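Local coordinates for phosphoenolpyruvate--glycerone phosphotransferase (Enterococcus faecalis, PDB 3B48), which probably passes phosphoryl groups from the phosphoenolpyruvate-dependent phosphotransferase system, through DhaL, to dihydroxyacetone, as the homodimeric DhaM subunit of the dihydroxyacetone kinase complex, at the interface of chains A and B. Numbering follows the deposited sequence. Chains: chain A/B, Uncharacterized protein.

The interface of chains A and B. Residues chain A 77, 98-101; chain B 130-135.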
# COMPACT_ATOMS: atom_id res chain seq x y z
N VAL A 77 -10.09 -5.25 -5.87
CA VAL A 77 -10.23 -4.85 -7.27
C VAL A 77 -11.54 -5.37 -7.91
O VAL A 77 -12.29 -4.61 -8.55
CB VAL A 77 -8.96 -5.30 -8.10
CG1 VAL A 77 -9.20 -5.21 -9.58
CG2 VAL A 77 -7.73 -4.44 -7.73
N VAL A 98 -8.88 3.99 -10.05
CA VAL A 98 -7.59 4.58 -10.30
C VAL A 98 -6.55 3.50 -10.38
O VAL A 98 -6.42 2.66 -9.46
CB VAL A 98 -7.18 5.66 -9.26
CG1 VAL A 98 -5.95 6.46 -9.80
CG2 VAL A 98 -8.35 6.63 -8.95
N ASP A 99 -5.82 3.51 -11.50
CA ASP A 99 -4.82 2.47 -11.75
C ASP A 99 -3.55 2.87 -11.03
O ASP A 99 -2.64 3.37 -11.64
CB ASP A 99 -4.58 2.28 -13.25
CG ASP A 99 -4.22 0.83 -13.61
OD1 ASP A 99 -4.70 -0.09 -12.88
OD2 ASP A 99 -3.46 0.64 -14.62
N ALA A 100 -3.54 2.69 -9.71
CA ALA A 100 -2.45 3.17 -8.87
C ALA A 100 -2.21 2.21 -7.71
O ALA A 100 -3.08 1.39 -7.45
CB ALA A 100 -2.75 4.55 -8.35
N PRO A 101 -1.03 2.30 -7.04
CA PRO A 101 -0.83 1.60 -5.76
C PRO A 101 -1.72 2.17 -4.66
O PRO A 101 -1.87 3.40 -4.54
CB PRO A 101 0.63 1.90 -5.40
CG PRO A 101 1.02 3.08 -6.23
CD PRO A 101 0.18 3.04 -7.46
N GLY B 130 2.02 -2.57 -8.76
CA GLY B 130 0.96 -1.57 -8.48
C GLY B 130 -0.34 -1.45 -9.30
O GLY B 130 -1.30 -0.83 -8.84
N LYS B 131 -0.39 -2.02 -10.50
CA LYS B 131 -1.54 -1.75 -11.38
C LYS B 131 -2.62 -2.83 -11.33
O LYS B 131 -2.41 -3.95 -10.84
CB LYS B 131 -1.12 -1.46 -12.82
CG LYS B 131 0.13 -0.61 -12.92
CD LYS B 131 -0.20 0.83 -13.18
CE LYS B 131 1.01 1.51 -13.80
NZ LYS B 131 0.90 2.98 -13.72
N LYS B 132 -3.78 -2.48 -11.85
CA LYS B 132 -5.02 -3.19 -11.58
C LYS B 132 -5.77 -3.51 -12.87
O LYS B 132 -6.78 -4.22 -12.82
CB LYS B 132 -5.93 -2.34 -10.66
CG LYS B 132 -5.22 -1.45 -9.58
CD LYS B 132 -4.78 -2.25 -8.42
CE LYS B 132 -3.67 -1.60 -7.66
NZ LYS B 132 -2.87 -2.67 -7.08
N GLY B 133 -5.29 -3.00 -14.00
CA GLY B 133 -6.02 -3.04 -15.27
C GLY B 133 -7.10 -1.97 -15.31
O GLY B 133 -8.20 -2.21 -15.84
N TRP B 134 -6.79 -0.80 -14.75
CA TRP B 134 -7.78 0.29 -14.56
C TRP B 134 -7.52 1.56 -15.38
O TRP B 134 -6.62 1.59 -16.22
CB TRP B 134 -7.92 0.62 -13.07
CG TRP B 134 -8.75 -0.37 -12.32
CD1 TRP B 134 -9.42 -1.45 -12.84
CD2 TRP B 134 -9.02 -0.37 -10.91
NE1 TRP B 134 -10.07 -2.14 -11.84
CE2 TRP B 134 -9.86 -1.49 -10.65
CE3 TRP B 134 -8.65 0.46 -9.85
CZ2 TRP B 134 -10.35 -1.79 -9.35
CZ3 TRP B 134 -9.13 0.15 -8.55
CH2 TRP B 134 -9.96 -0.96 -8.32
N ASN B 135 -8.33 2.59 -15.13
CA ASN B 135 -8.34 3.88 -15.83
C ASN B 135 -9.16 4.90 -15.04
O ASN B 135 -8.76 6.06 -14.83
CB ASN B 135 -8.91 3.74 -17.29
OXT ASN B 135 -10.27 4.57 -14.59
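Carboxylate oxygen OD1 of A:Asp99 is gripped by the backbone of the partner's C-terminal tail. The amide N of B:Lys132 lies 2.8 Å from OD1 of A:Asp99 and donates a hydrogen bond on the syn side, 26° out of the carboxylate plane. A second, weaker bond comes from B:Trp134 N, 2.9 Å from A:Asp99 OD1. The tail thus curls around the acid; the N-H of B:Gly133, between the two donors, points elsewhere. The second oxygen, OD2, faces the aliphatic part of B:Lys131, which crosses the acid at about a right angle. The side-chain amine NZ of B:Lys131 stays 5.0 Å from A:Asp99 OD2, so any attraction would be long-range. Beyond the acid, the indole of B:Trp134 is inserted between A:Val77, on helix 74-86, and the loop at A:Val98. CG1 of A:Val77, anti to its backbone N (chi1 166°), packs 3.6 Å from CZ2 of B:Trp134. The carbonyls of A:Val77 and A:Val98 line the ring's rim. B:Lys132 covers part of one indole face with its own CB, then bends at chi2 (-78°), bringing CD to 3.7 Å from CG2 of A:Val77. Because DhaM proteins are homodimers and the twofold repeats this contact, the reciprocal tail exchange plausibly helps hold the dimer together. At the edge of the indole, CE3 of B:Trp134 sits 3.2 Å from the carbonyl O of A:Val98.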